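PDB 2J0W: lysine-sensitive aspartokinase 3 from Escherichia coli, which catalyses the ATP-dependent phosphorylation of L-aspartate to 4-phospho-L-aspartate, the first step towards lysine, and is feedback-inhibited by lysine. Local coordinates for residues R300-R305 with V389-N394; I415-Y420 with C428-G433. All coordinates share one frame; numbering follows the deposited sequence.

Contact 1 (R300-R305 with V389-N394); sequences RALALR and VALIGN
Val389 meets Leu304 methyl to methyl: its CG2 lies 4.2 Å from Leu304 CD1, on the face of the sheet that also carries Leu302 and Leu391. Ala390 comes next, paired with Ala303 through two backbone bonds, Ala303 N to Ala390 O and Ala390 N to Ala303 O, both 2.9 Å. Their methyls project from the other face, CB to CB 4.4 Å, and Ala390 O also receives the CA-H of Leu302. At Leu391 the leucine side chains cross obliquely. Leu391 CG stands anti to its backbone N (chi1 164°). Beyond it, Leu391 CD1 reaches 3.6 Å from Leu302 CD2 and 3.4 Å from Ala301 O. Leu302 itself packs onto helix 436-448. Ile392 gives its N-H to Ala301 O, nearly straight at 170°, while its side chain and that of Ala301 lean on Met251 of helix 245-253. Its own carbonyl is held twice: Arg300 N lies in the carbonyl plane 2.7 Å from Ile392 O, and Ala301 N approaches the same oxygen at 3.3 Å, tilted from that plane. Arg300 NE makes a salt bridge with Glu247. Two consecutive residues facing Ile392 make this a classic beta bulge, set in an antiparallel strand pair of the region required for homodimerization, whose second strand belongs to the ACT part.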
loop_
_atom_site.group_PDB
_atom_site.type_symbol
_atom_site.label_atom_id
_atom_site.label_comp_id
_atom_site.label_asym_id
_atom_site.label_seq_id
_atom_site.Cartn_x
_atom_site.Cartn_y
_atom_site.Cartn_z
ATOM N N ARG A 300 20.185 -1.008 -11.078
ATOM C CA ARG A 300 20.489 -1.902 -12.195
ATOM C C ARG A 300 19.798 -1.438 -13.453
ATOM O O ARG A 300 20.432 -1.274 -14.490
ATOM C CB ARG A 300 20.030 -3.331 -11.924
ATOM C CG ARG A 300 20.933 -4.157 -11.045
ATOM C CD ARG A 300 22.071 -4.841 -11.790
ATOM N NE ARG A 300 22.669 -5.840 -10.910
ATOM C CZ ARG A 300 23.774 -6.536 -11.163
ATOM N NH1 ARG A 300 24.440 -6.354 -12.294
ATOM N NH2 ARG A 300 24.208 -7.422 -10.273
ATOM N N ALA A 301 18.490 -1.225 -13.360
ATOM C CA ALA A 301 17.736 -0.827 -14.532
ATOM C C ALA A 301 16.371 -0.240 -14.248
ATOM O O ALA A 301 15.960 -0.087 -13.106
ATOM C CB ALA A 301 17.586 -2.019 -15.448
ATOM N N LEU A 302 15.680 0.088 -15.329
ATOM C CA LEU A 302 14.340 0.638 -15.277
ATOM C C LEU A 302 13.468 -0.303 -16.099
ATOM O O LEU A 302 13.912 -0.850 -17.107
ATOM C CB LEU A 302 14.315 2.035 -15.892
ATOM C CG LEU A 302 15.247 3.061 -15.246
ATOM C CD1 LEU A 302 15.247 4.327 -16.077
ATOM C CD2 LEU A 302 14.797 3.347 -13.816
ATOM N N ALA A 303 12.233 -0.499 -15.655
ATOM C CA ALA A 303 11.284 -1.372 -16.340
ATOM C C ALA A 303 9.968 -0.632 -16.513
ATOM O O ALA A 303 9.515 0.081 -15.612
ATOM C CB ALA A 303 11.070 -2.643 -15.537
ATOM N N LEU A 304 9.358 -0.809 -17.679
ATOM C CA LEU A 304 8.092 -0.164 -18.000
ATOM C C LEU A 304 6.991 -1.204 -18.185
ATOM O O LEU A 304 7.193 -2.218 -18.848
ATOM C CB LEU A 304 8.257 0.645 -19.283
ATOM C CG LEU A 304 7.023 1.273 -19.925
ATOM C CD1 LEU A 304 6.542 2.475 -19.108
ATOM C CD2 LEU A 304 7.392 1.703 -21.342
ATOM N N ARG A 305 5.837 -0.962 -17.570
ATOM C CA ARG A 305 4.687 -1.862 -17.699
ATOM C C ARG A 305 3.521 -0.977 -18.135
ATOM O O ARG A 305 3.010 -0.166 -17.365
ATOM C CB ARG A 305 4.376 -2.548 -16.368
ATOM C CG ARG A 305 3.707 -3.898 -16.536
ATOM C CD ARG A 305 3.724 -4.714 -15.247
ATOM N NE ARG A 305 2.779 -4.218 -14.244
ATOM C CZ ARG A 305 2.709 -4.701 -13.009
ATOM N NH1 ARG A 305 3.523 -5.684 -12.635
ATOM N NH2 ARG A 305 1.833 -4.206 -12.148
ATOM N N VAL A 389 6.313 2.609 -13.921
ATOM C CA VAL A 389 7.755 2.726 -14.095
ATOM C C VAL A 389 8.420 2.203 -12.819
ATOM O O VAL A 389 8.123 2.658 -11.713
ATOM C CB VAL A 389 8.205 4.187 -14.366
ATOM C CG1 VAL A 389 9.726 4.274 -14.350
ATOM C CG2 VAL A 389 7.705 4.639 -15.725
ATOM N N ALA A 390 9.313 1.239 -12.982
ATOM C CA ALA A 390 9.997 0.641 -11.853
ATOM C C ALA A 390 11.510 0.799 -11.913
ATOM O O ALA A 390 12.103 0.691 -12.978
ATOM C CB ALA A 390 9.653 -0.829 -11.788
ATOM N N LEU A 391 12.131 1.056 -10.767
ATOM C CA LEU A 391 13.582 1.162 -10.693
ATOM C C LEU A 391 14.064 -0.012 -9.875
ATOM O O LEU A 391 13.680 -0.176 -8.721
ATOM C CB LEU A 391 14.026 2.436 -9.993
ATOM C CG LEU A 391 15.501 2.348 -9.567
ATOM C CD1 LEU A 391 16.391 2.320 -10.794
ATOM C CD2 LEU A 391 15.864 3.524 -8.685
ATOM N N ILE A 392 14.908 -0.837 -10.461
ATOM C CA ILE A 392 15.402 -1.976 -9.730
ATOM C C ILE A 392 16.862 -1.809 -9.386
ATOM O O ILE A 392 17.665 -1.343 -10.203
ATOM C CB ILE A 392 15.198 -3.257 -10.524
ATOM C CG1 ILE A 392 13.700 -3.474 -10.690
ATOM C CG2 ILE A 392 15.872 -4.444 -9.823
ATOM C CD1 ILE A 392 13.345 -4.827 -11.189
ATOM N N GLY A 393 17.189 -2.189 -8.157
ATOM C CA GLY A 393 18.546 -2.087 -7.680
ATOM C C GLY A 393 18.684 -2.862 -6.393
ATOM O O GLY A 393 18.064 -3.918 -6.221
ATOM N N ASN A 394 19.473 -2.325 -5.470
ATOM C CA ASN A 394 19.708 -3.010 -4.211
ATOM C C ASN A 394 19.813 -2.053 -3.030
ATOM O O ASN A 394 20.482 -1.022 -3.106
ATOM C CB ASN A 394 20.978 -3.844 -4.361
ATOM C CG ASN A 394 20.967 -4.676 -5.637
ATOM O OD1 ASN A 394 20.341 -5.733 -5.696
ATOM N ND2 ASN A 394 21.633 -4.179 -6.678
#

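Contact 2 (I415-Y420 with C428-G433); sequences IRMICY and CFLVPG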
loop_
_atom_site.group_PDB
_atom_site.type_symbol
_atom_site.label_atom_id
_atom_site.label_comp_id
_atom_site.label_asym_id
_atom_site.label_seq_id
_atom_site.Cartn_x
_atom_site.Cartn_y
_atom_site.Cartn_z
ATOM N N ILE A 415 3.074 12.558 -11.499
ATOM C CA ILE A 415 3.251 11.258 -10.902
ATOM C C ILE A 415 1.926 10.984 -10.214
ATOM O O ILE A 415 1.469 11.784 -9.398
ATOM C CB ILE A 415 4.404 11.284 -9.944
ATOM C CG1 ILE A 415 5.617 11.780 -10.729
ATOM C CG2 ILE A 415 4.620 9.894 -9.340
ATOM C CD1 ILE A 415 6.920 11.629 -10.048
ATOM N N ARG A 416 1.301 9.864 -10.573
ATOM C CA ARG A 416 -0.009 9.497 -10.046
ATOM C C ARG A 416 -0.010 8.563 -8.848
ATOM O O ARG A 416 -0.968 8.530 -8.061
ATOM C CB ARG A 416 -0.833 8.852 -11.156
ATOM C CG ARG A 416 -2.211 8.387 -10.711
ATOM C CD ARG A 416 -3.137 9.558 -10.431
ATOM N NE ARG A 416 -4.461 9.099 -10.015
ATOM C CZ ARG A 416 -4.784 8.757 -8.770
ATOM N NH1 ARG A 416 -3.879 8.830 -7.803
ATOM N NH2 ARG A 416 -6.006 8.320 -8.497
ATOM N N MET A 417 1.055 7.791 -8.712
ATOM C CA MET A 417 1.117 6.835 -7.628
ATOM C C MET A 417 2.570 6.514 -7.378
ATOM O O MET A 417 3.357 6.408 -8.315
ATOM C CB MET A 417 0.359 5.564 -8.032
ATOM C CG MET A 417 0.143 4.531 -6.944
ATOM S SD MET A 417 1.604 3.536 -6.611
ATOM C CE MET A 417 1.903 2.839 -8.191
ATOM N N ILE A 418 2.943 6.408 -6.114
ATOM C CA ILE A 418 4.303 6.047 -5.804
ATOM C C ILE A 418 4.186 4.963 -4.767
ATOM O O ILE A 418 3.549 5.135 -3.739
ATOM C CB ILE A 418 5.107 7.228 -5.254
ATOM C CG1 ILE A 418 5.007 8.405 -6.221
ATOM C CG2 ILE A 418 6.571 6.826 -5.117
ATOM C CD1 ILE A 418 5.823 9.589 -5.820
ATOM N N CYS A 419 4.764 3.818 -5.061
ATOM C CA CYS A 419 4.699 2.716 -4.133
ATOM C C CYS A 419 6.127 2.312 -3.895
ATOM O O CYS A 419 6.812 1.850 -4.815
ATOM C CB CYS A 419 3.903 1.565 -4.736
ATOM S SG CYS A 419 3.680 0.212 -3.601
ATOM N N TYR A 420 6.576 2.504 -2.657
ATOM C CA TYR A 420 7.949 2.197 -2.283
ATOM C C TYR A 420 8.135 1.947 -0.801
ATOM O O TYR A 420 7.526 2.620 0.038
ATOM C CB TYR A 420 8.843 3.351 -2.718
ATOM C CG TYR A 420 10.245 3.335 -2.162
ATOM C CD1 TYR A 420 11.078 2.227 -2.332
ATOM C CD2 TYR A 420 10.750 4.445 -1.489
ATOM C CE1 TYR A 420 12.377 2.229 -1.850
ATOM C CE2 TYR A 420 12.047 4.457 -1.003
ATOM C CZ TYR A 420 12.855 3.351 -1.189
ATOM O OH TYR A 420 14.146 3.383 -0.729
ATOM N N CYS A 428 8.523 1.830 -7.568
ATOM C CA CYS A 428 7.688 2.017 -8.748
ATOM C C CYS A 428 6.776 3.211 -8.644
ATOM O O CYS A 428 6.559 3.761 -7.568
ATOM C CB CYS A 428 6.828 0.784 -8.985
ATOM S SG CYS A 428 7.715 -0.735 -8.718
ATOM N N PHE A 429 6.234 3.602 -9.785
ATOM C CA PHE A 429 5.300 4.701 -9.823
ATOM C C PHE A 429 4.583 4.767 -11.162
ATOM O O PHE A 429 5.060 4.238 -12.164
ATOM C CB PHE A 429 6.009 6.013 -9.497
ATOM C CG PHE A 429 7.095 6.377 -10.450
ATOM C CD1 PHE A 429 6.847 7.246 -11.508
ATOM C CD2 PHE A 429 8.382 5.896 -10.266
ATOM C CE1 PHE A 429 7.877 7.639 -12.372
ATOM C CE2 PHE A 429 9.420 6.280 -11.121
ATOM C CZ PHE A 429 9.167 7.152 -12.174
ATOM N N LEU A 430 3.414 5.392 -11.160
ATOM C CA LEU A 430 2.622 5.524 -12.365
ATOM C C LEU A 430 2.782 6.911 -12.962
ATOM O O LEU A 430 3.168 7.860 -12.276
ATOM C CB LEU A 430 1.135 5.262 -12.063
ATOM C CG LEU A 430 0.768 3.890 -11.471
ATOM C CD1 LEU A 430 -0.754 3.742 -11.410
ATOM C CD2 LEU A 430 1.371 2.768 -12.318
ATOM N N VAL A 431 2.498 7.004 -14.257
ATOM C CA VAL A 431 2.544 8.255 -15.011
ATOM C C VAL A 431 1.612 8.045 -16.199
ATOM O O VAL A 431 1.452 6.922 -16.675
ATOM C CB VAL A 431 3.970 8.582 -15.536
ATOM C CG1 VAL A 431 4.950 8.651 -14.379
ATOM C CG2 VAL A 431 4.422 7.541 -16.542
ATOM N N PRO A 432 0.962 9.110 -16.680
ATOM C CA PRO A 432 0.068 8.913 -17.821
ATOM C C PRO A 432 0.783 8.232 -18.991
ATOM O O PRO A 432 1.928 8.558 -19.305
ATOM C CB PRO A 432 -0.402 10.333 -18.141
ATOM C CG PRO A 432 0.730 11.189 -17.639
ATOM C CD PRO A 432 1.071 10.533 -16.332
ATOM N N GLY A 433 0.098 7.275 -19.614
ATOM C CA GLY A 433 0.653 6.533 -20.733
ATOM C C GLY A 433 1.515 7.285 -21.739
ATOM O O GLY A 433 2.666 6.913 -21.962
#
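Leu430 and Met417 pack against each other across the two strands, and they have more surface buried here than any other residue; Cys428 comes third. The methionine chain bends at chi2 and again at chi3 (-58°), and this last turn leaves Met417 CE 3.6 Å from Leu430 CG. Met417 CB rests on the same branch point, 3.8 Å from Leu430 CG, so Leu430 CG is met by both CB and CE of Met417. An alanine in place of Leu430 would probably leave a gap beside Met417 CB and CE and let the thioether end turn more freely. The backbone adds Leu430 N to Met417 O at 3.0 Å, and Arg416 N reaches Leu430 O at 3.2 Å from well above the carbonyl plane. These strands form a beta hairpin of the ACT domain, closed further along by reciprocal bonds between Cys419 and Cys428. Of these, Cys428 O accepts Cys419 N at 3.1 Å. Arg416 sends its guanidinium to Glu383 and to Gly421 O of the second subunit. Phe429 points to the other face, where its CB lies 4.2 Å from Ile418 CG1 and its CD1 is 4.1 Å from Ile415 CG2; Val406 and Phe407 of helix 402-407 pack around this group.

In the fold
Contacts 1 and 2 belong to one antiparallel sheet, with centres about 12 Å apart, and both are buried. Strands 386-393 and 426-432 are neighbours that join them: Val389 N lies 2.7 Å from Phe429 O, a probable hydrogen bond, and Ala390 CB packs 3.6 Å from Cys428 SG. Contact 1 pairs strands distant in sequence, its centre nearer that of the chain (about 17 against 23 Å), with the side chain of Ala301 about 6 Å from the bound ADP; no other chain touches it. Its Ala303 and Ala390 pair on one face, its leucines and valine on the other. Contact 2 is a local hairpin with bulkier methionine, leucine and phenylalanine packing. Its outer strand pairs through Ile418 and Tyr420 with the second subunit, continuing the sheet across the dimer.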